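Local atomic coordinates of actin-related protein 8 (Homo sapiens, PDB entry 4FO0), a protein that binds ATP, hydrolyses it only slowly, and serves as a proposed core component of the INO80 chromatin-remodelling complex, also contributing to mitotic chromosome organisation. Residues W289-A294 against L310-L315; S284-W289 against P364-I369. All coordinates share one frame; numbering follows the deposited sequence. Where two conformers were deposited one is given.

Contact 1 of 2, residues W289-A294 against L310-L315; sequences WLMQRA and LLLQHL. With ATP (adenosine-5'-triphosphate), chain C.
Leu312 is the first residue of 310-315 to touch 289-294: its CD2 methyl lies 4.3 Å from CE of Met291. The backbones stay far apart, with 10.2 Å between CA of Met291 and CA of Leu312, and the Met291 side chain, with the two leucines, spans the interval. Met291 carries the whole contact from its own segment. Its CG stands beside the backbone N, and the bend at chi3 (-58°) swings CE out of line with the rest of the chain. Gln313 points to another surface of the same helix and places its amide group beside the ATP ribose, CD being 3.6 Å from O2' of the nucleotide. An alanine here would take away that amide, and is likely to open a gap beside O2' and cost Ser284 its probable partner. Leu315 completes the apolar cluster, its CD1 methyl 4.2 Å from CE of Met291, and the two side chains cross obliquely. Its backbone N bonds to O of Leu311 at 2.8 Å, a regular helical turn that brings Leu312 and Leu315 to the same side. All three touching residues are buried, yet only 84 Å² is covered, as expected of a contact made by terminal methyls. The contact joins the last turn of helix 280-293 to helix 306-319, which supplies Gln313 and Glu317 to the nucleotide site. Leu312 also packs on Leu303, and Leu315 on Phe334 of strand 330-336. Away from this contact, Leu290 meets helix 353-359 and Arg293 meets Leu79 of helix 71-88.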
loop_
_atom_site.group_PDB
_atom_site.type_symbol
_atom_site.label_atom_id
_atom_site.label_comp_id
_atom_site.label_asym_id
_atom_site.label_seq_id
_atom_site.Cartn_x
_atom_site.Cartn_y
_atom_site.Cartn_z
ATOM N N TRP A 289 18.944 -2.596 3.923
ATOM C CA TRP A 289 20.205 -3.013 3.292
ATOM C C TRP A 289 21.230 -1.890 3.317
ATOM O O TRP A 289 22.418 -2.110 3.600
ATOM C CB TRP A 289 19.952 -3.467 1.859
ATOM C CG TRP A 289 21.161 -3.537 0.948
ATOM C CD1 TRP A 289 22.196 -4.432 1.008
ATOM C CD2 TRP A 289 21.433 -2.696 -0.180
ATOM N NE1 TRP A 289 23.099 -4.188 -0.003
ATOM C CE2 TRP A 289 22.649 -3.123 -0.746
ATOM C CE3 TRP A 289 20.761 -1.614 -0.764
ATOM C CZ2 TRP A 289 23.213 -2.505 -1.866
ATOM C CZ3 TRP A 289 21.322 -1.005 -1.875
ATOM C CH2 TRP A 289 22.536 -1.453 -2.415
ATOM N N LEU A 290 20.771 -0.671 3.058
ATOM C CA LEU A 290 21.665 0.477 3.127
ATOM C C LEU A 290 22.174 0.660 4.555
ATOM O O LEU A 290 23.376 0.836 4.771
ATOM C CB LEU A 290 20.972 1.739 2.618
ATOM C CG LEU A 290 20.540 1.682 1.152
ATOM C CD1 LEU A 290 19.608 2.846 0.764
ATOM C CD2 LEU A 290 21.758 1.654 0.276
ATOM N N MET A 291 21.263 0.609 5.528
ATOM C CA MET A 291 21.644 0.763 6.936
ATOM C C MET A 291 22.625 -0.306 7.418
ATOM O O MET A 291 23.499 -0.030 8.225
ATOM C CB MET A 291 20.426 0.760 7.842
ATOM C CG MET A 291 19.572 1.999 7.717
ATOM S SD MET A 291 18.250 2.072 8.967
ATOM C CE MET A 291 17.325 0.567 8.701
ATOM N N GLN A 292 22.486 -1.532 6.945
ATOM C CA GLN A 292 23.467 -2.533 7.320
ATOM C C GLN A 292 24.864 -2.070 6.936
ATOM O O GLN A 292 25.789 -2.141 7.744
ATOM C CB GLN A 292 23.159 -3.854 6.658
ATOM C CG GLN A 292 22.118 -4.660 7.364
ATOM C CD GLN A 292 21.865 -5.962 6.642
ATOM O OE1 GLN A 292 21.315 -5.974 5.536
ATOM N NE2 GLN A 292 22.289 -7.067 7.245
ATOM N N ARG A 293 25.011 -1.580 5.708
ATOM C CA ARG A 293 26.295 -1.061 5.255
ATOM C C ARG A 293 26.812 0.073 6.152
ATOM O O ARG A 293 28.011 0.263 6.287
ATOM C CB ARG A 293 26.223 -0.616 3.789
ATOM C CG ARG A 293 25.978 -1.753 2.818
ATOM C CD ARG A 293 25.158 -1.310 1.594
ATOM N NE ARG A 293 25.968 -0.712 0.530
ATOM C CZ ARG A 293 26.184 0.594 0.381
ATOM N NH1 ARG A 293 26.933 1.023 -0.627
ATOM N NH2 ARG A 293 25.654 1.475 1.228
ATOM N N ALA A 294 25.910 0.822 6.773
ATOM C CA ALA A 294 26.326 1.876 7.695
ATOM C C ALA A 294 26.538 1.376 9.130
ATOM O O ALA A 294 26.684 2.184 10.049
ATOM C CB ALA A 294 25.325 3.013 7.683
ATOM N N LEU A 310 8.116 -4.955 11.177
ATOM C CA LEU A 310 7.397 -3.787 11.685
ATOM C C LEU A 310 8.393 -2.687 12.050
ATOM O O LEU A 310 8.147 -1.503 11.815
ATOM C CB LEU A 310 6.519 -4.153 12.893
ATOM C CG LEU A 310 5.355 -5.098 12.595
ATOM C CD1 LEU A 310 4.684 -5.512 13.875
ATOM C CD2 LEU A 310 4.348 -4.428 11.678
ATOM N N LEU A 311 9.524 -3.097 12.616
ATOM C CA LEU A 311 10.592 -2.172 12.976
ATOM C C LEU A 311 11.157 -1.454 11.751
ATOM O O LEU A 311 11.273 -0.226 11.735
ATOM C CB LEU A 311 11.710 -2.922 13.683
ATOM C CG LEU A 311 12.899 -2.048 14.080
ATOM C CD1 LEU A 311 12.481 -1.022 15.119
ATOM C CD2 LEU A 311 14.035 -2.911 14.586
ATOM N N LEU A 312 11.505 -2.227 10.725
ATOM C CA LEU A 312 12.030 -1.664 9.488
ATOM C C LEU A 312 11.032 -0.697 8.855
ATOM O O LEU A 312 11.401 0.433 8.513
ATOM C CB LEU A 312 12.448 -2.773 8.523
ATOM C CG LEU A 312 13.549 -3.666 9.128
ATOM C CD1 LEU A 312 13.941 -4.839 8.221
ATOM C CD2 LEU A 312 14.775 -2.835 9.514
ATOM N N GLN A 313 9.767 -1.106 8.732
ATOM C CA GLN A 313 8.764 -0.174 8.229
ATOM C C GLN A 313 8.823 1.100 9.047
ATOM O O GLN A 313 8.802 2.205 8.498
ATOM C CB GLN A 313 7.348 -0.745 8.282
ATOM C CG GLN A 313 7.123 -1.915 7.380
ATOM C CD GLN A 313 6.302 -1.565 6.161
ATOM O OE1 GLN A 313 6.831 -1.462 5.044
ATOM N NE2 GLN A 313 4.992 -1.398 6.359
ATOM N N HIS A 314 8.915 0.945 10.364
ATOM C CA HIS A 314 8.822 2.101 11.239
ATOM C C HIS A 314 10.019 3.024 11.057
ATOM O O HIS A 314 9.863 4.242 10.965
ATOM C CB HIS A 314 8.690 1.679 12.699
ATOM C CG HIS A 314 8.813 2.821 13.657
ATOM N ND1 HIS A 314 7.867 3.822 13.745
ATOM C CD2 HIS A 314 9.788 3.141 14.541
ATOM C CE1 HIS A 314 8.249 4.703 14.654
ATOM N NE2 HIS A 314 9.413 4.319 15.146
ATOM N N LEU A 315 11.206 2.426 10.995
ATOM C CA LEU A 315 12.436 3.172 10.781
ATOM C C LEU A 315 12.397 3.965 9.481
ATOM O O LEU A 315 12.709 5.156 9.460
ATOM C CB LEU A 315 13.644 2.231 10.808
ATOM C CG LEU A 315 13.919 1.660 12.210
ATOM C CD1 LEU A 315 15.212 0.880 12.260
ATOM C CD2 LEU A 315 13.927 2.765 13.255
HETATM P PG ATP C . -1.097 -2.064 -1.585
HETATM O O1G ATP C . -1.825 -0.815 -2.001
HETATM O O2G ATP C . -1.909 -3.335 -1.650
HETATM O O3G ATP C . 0.299 -2.223 -2.151
HETATM P PB ATP C . -1.761 -1.108 1.077
HETATM O O1B ATP C . -1.711 -2.011 2.280
HETATM O O2B ATP C . -3.055 -0.538 0.516
HETATM O O3B ATP C . -0.849 -1.853 -0.018
HETATM P PA ATP C . -1.051 1.451 2.121
HETATM O O1A ATP C . -1.585 1.079 3.480
HETATM O O2A ATP C . -1.758 2.444 1.233
HETATM O O3A ATP C . -0.731 0.097 1.337
HETATM O "O5'" ATP C . 0.441 1.975 2.340
HETATM C "C5'" ATP C . 1.302 1.176 3.135
HETATM C "C4'" ATP C . 2.708 1.699 2.982
HETATM O "O4'" ATP C . 2.705 3.059 3.393
HETATM C "C3'" ATP C . 3.708 0.977 3.869
HETATM O "O3'" ATP C . 4.850 0.597 3.095
HETATM C "C2'" ATP C . 4.096 2.008 4.901
HETATM O "O2'" ATP C . 5.437 1.871 5.347
HETATM C "C1'" ATP C . 3.915 3.277 4.108
HETATM N N9 ATP C . 3.878 4.450 4.994
HETATM C C8 ATP C . 2.938 4.723 5.910
HETATM N N7 ATP C . 3.223 5.878 6.556
HETATM C C5 ATP C . 4.363 6.355 6.043
HETATM C C6 ATP C . 5.218 7.527 6.285
HETATM N N6 ATP C . 4.865 8.435 7.230
HETATM N N1 ATP C . 6.342 7.651 5.529
HETATM C C2 ATP C . 6.689 6.747 4.593
HETATM N N3 ATP C . 5.953 5.646 4.331
HETATM C C4 ATP C . 4.801 5.405 5.011
#

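Contact 2 of 2, residues S284-W289 against P364-I369; sequences SRCFYW and PATFGI
The guanidinium of Arg285 is gripped through two of its nitrogens, NH2 in a salt bridge with Asp282 OD1 and NE in a hydrogen bond to Leu61 O. NH1 reaches across to Phe367, where it is 4.1 Å from the carbonyl O, too far for a hydrogen bond. The guanidinium plane stands 83° from that of the Phe367 ring, which excludes a parallel stack. Cys286 meets the same ring at its edge: CB lies in the ring plane, 4.0 Å from CE1. With SG anti to the backbone N (chi1 179°), the sulfur is directed to CG2 of Thr366, 4.1 Å away. The Thr366 hydroxyl is engaged by Tyr363 O, and the methyl is the branch that meets the sulfur. The backbones approach closely, CA of Cys286 and CA of Phe367 being 6.5 Å apart. A short 3-10 turn presents Phe367, whose N bonds to Pro364 O at 3.1 Å. This is packing within the actin-family fold, the Arg285 side chain lying about 10 Å from the bound ATP. It sets helix 280-293 against the loop between helix 353-359 and strand 375-377, while helix 71-88 packs on that loop, touching Thr366 through Val82 and Ala365 through Gln74.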
loop_
_atom_site.group_PDB
_atom_site.type_symbol
_atom_site.label_atom_id
_atom_site.label_comp_id
_atom_site.label_asym_id
_atom_site.label_seq_id
_atom_site.Cartn_x
_atom_site.Cartn_y
_atom_site.Cartn_z
ATOM N N SER A 284 11.400 -0.221 2.313
ATOM C CA SER A 284 11.769 -0.614 3.658
ATOM C C SER A 284 12.942 -1.593 3.620
ATOM O O SER A 284 13.840 -1.515 4.434
ATOM C CB SER A 284 10.581 -1.240 4.397
ATOM O OG SER A 284 9.646 -0.241 4.770
ATOM N N ARG A 285 12.930 -2.517 2.671
ATOM C CA ARG A 285 13.951 -3.549 2.623
ATOM C C ARG A 285 15.246 -2.893 2.162
ATOM O O ARG A 285 16.321 -3.132 2.715
ATOM C CB ARG A 285 13.522 -4.660 1.665
ATOM C CG ARG A 285 14.536 -5.782 1.484
ATOM C CD ARG A 285 14.403 -6.414 0.086
ATOM N NE ARG A 285 12.997 -6.519 -0.288
ATOM C CZ ARG A 285 12.435 -5.992 -1.371
ATOM N NH1 ARG A 285 13.143 -5.309 -2.266
ATOM N NH2 ARG A 285 11.137 -6.169 -1.557
ATOM N N CYS A 286 15.120 -2.030 1.164
ATOM C CA CYS A 286 16.255 -1.301 0.628
ATOM C C CYS A 286 16.949 -0.472 1.719
ATOM O O CYS A 286 18.175 -0.559 1.907
ATOM C CB CYS A 286 15.782 -0.417 -0.522
ATOM S SG CYS A 286 17.044 0.588 -1.305
ATOM N N PHE A 287 16.157 0.322 2.431
ATOM C CA PHE A 287 16.651 1.096 3.562
ATOM C C PHE A 287 17.380 0.222 4.588
ATOM O O PHE A 287 18.420 0.594 5.115
ATOM C CB PHE A 287 15.507 1.843 4.238
ATOM C CG PHE A 287 15.969 2.865 5.232
ATOM C CD1 PHE A 287 16.965 3.779 4.894
ATOM C CD2 PHE A 287 15.410 2.928 6.495
ATOM C CE1 PHE A 287 17.403 4.729 5.804
ATOM C CE2 PHE A 287 15.836 3.880 7.413
ATOM C CZ PHE A 287 16.836 4.784 7.067
ATOM N N TYR A 288 16.829 -0.944 4.869
ATOM C CA TYR A 288 17.507 -1.882 5.731
ATOM C C TYR A 288 18.890 -2.239 5.194
ATOM O O TYR A 288 19.884 -2.210 5.915
ATOM C CB TYR A 288 16.665 -3.153 5.906
ATOM C CG TYR A 288 17.370 -4.227 6.701
ATOM C CD1 TYR A 288 17.879 -3.961 7.974
ATOM C CD2 TYR A 288 17.526 -5.507 6.185
ATOM C CE1 TYR A 288 18.538 -4.946 8.709
ATOM C CE2 TYR A 288 18.167 -6.496 6.909
ATOM C CZ TYR A 288 18.670 -6.213 8.169
ATOM O OH TYR A 288 19.302 -7.208 8.870
ATOM N N TRP A 289 18.944 -2.596 3.923
ATOM C CA TRP A 289 20.205 -3.013 3.292
ATOM C C TRP A 289 21.230 -1.890 3.317
ATOM O O TRP A 289 22.418 -2.110 3.600
ATOM C CB TRP A 289 19.952 -3.467 1.859
ATOM C CG TRP A 289 21.161 -3.537 0.948
ATOM C CD1 TRP A 289 22.196 -4.432 1.008
ATOM C CD2 TRP A 289 21.433 -2.696 -0.180
ATOM N NE1 TRP A 289 23.099 -4.188 -0.003
ATOM C CE2 TRP A 289 22.649 -3.123 -0.746
ATOM C CE3 TRP A 289 20.761 -1.614 -0.764
ATOM C CZ2 TRP A 289 23.213 -2.505 -1.866
ATOM C CZ3 TRP A 289 21.322 -1.005 -1.875
ATOM C CH2 TRP A 289 22.536 -1.453 -2.415
ATOM N N PRO A 364 13.935 1.786 -9.602
ATOM C CA PRO A 364 13.571 0.494 -9.013
ATOM C C PRO A 364 14.507 -0.675 -9.355
ATOM O O PRO A 364 14.360 -1.751 -8.784
ATOM C CB PRO A 364 12.156 0.254 -9.559
ATOM C CG PRO A 364 12.047 1.128 -10.740
ATOM C CD PRO A 364 12.848 2.334 -10.428
ATOM N N ALA A 365 15.449 -0.494 -10.266
ATOM C CA ALA A 365 16.431 -1.548 -10.488
ATOM C C ALA A 365 17.221 -1.736 -9.195
ATOM O O ALA A 365 17.814 -2.784 -8.950
ATOM C CB ALA A 365 17.353 -1.178 -11.622
ATOM N N THR A 366 17.223 -0.691 -8.376
ATOM C CA THR A 366 17.959 -0.672 -7.117
ATOM C C THR A 366 17.495 -1.795 -6.200
ATOM O O THR A 366 18.249 -2.277 -5.354
ATOM C CB THR A 366 17.762 0.686 -6.394
ATOM O OG1 THR A 366 18.140 1.746 -7.271
ATOM C CG2 THR A 366 18.593 0.780 -5.145
ATOM N N PHE A 367 16.242 -2.206 -6.374
ATOM C CA PHE A 367 15.652 -3.276 -5.568
ATOM C C PHE A 367 16.294 -4.622 -5.819
ATOM O O PHE A 367 16.181 -5.521 -4.989
ATOM C CB PHE A 367 14.135 -3.344 -5.774
ATOM C CG PHE A 367 13.422 -2.148 -5.242
ATOM C CD1 PHE A 367 13.863 -1.540 -4.073
ATOM C CD2 PHE A 367 12.359 -1.596 -5.916
ATOM C CE1 PHE A 367 13.222 -0.415 -3.573
ATOM C CE2 PHE A 367 11.713 -0.473 -5.421
ATOM C CZ PHE A 367 12.140 0.118 -4.251
ATOM N N GLY A 368 16.978 -4.743 -6.957
ATOM C CA GLY A 368 17.675 -5.958 -7.336
ATOM C C GLY A 368 16.758 -7.138 -7.597
ATOM O O GLY A 368 17.148 -8.278 -7.385
ATOM N N ILE A 369 15.536 -6.869 -8.048
ATOM C CA ILE A 369 14.590 -7.936 -8.351
ATOM C C ILE A 369 14.820 -8.435 -9.770
ATOM O O ILE A 369 14.797 -7.662 -10.722
ATOM C CB ILE A 369 13.127 -7.476 -8.180
ATOM C CG1 ILE A 369 12.884 -6.998 -6.744
ATOM C CG2 ILE A 369 12.175 -8.603 -8.501
ATOM C CD1 ILE A 369 11.707 -6.022 -6.610
#

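Overall arrangement
Both contacts are buried and both use helix 280-293, sharing Trp289 at the junction of their segments; their centres lie 11 Å apart. Contact 1 falls within the chain loop that contact 2 closes. In contact 1 the segment 289-294 reaches helix 306-319 through Met291 alone; in contact 2 the segment 284-289 meets the 364-369 loop through Arg285 and Cys286. Contact 1 is purely apolar between its protein segments, while Gln313 of helix 306-319 faces the ATP ribose. Contact 2 covers more area, 212 against 84 Å², and sets an anchored arginine beside an aromatic ring. Leu312 CD2 packs 3.6 Å from Tyr288 CD1, linking the two directly within the actin fold.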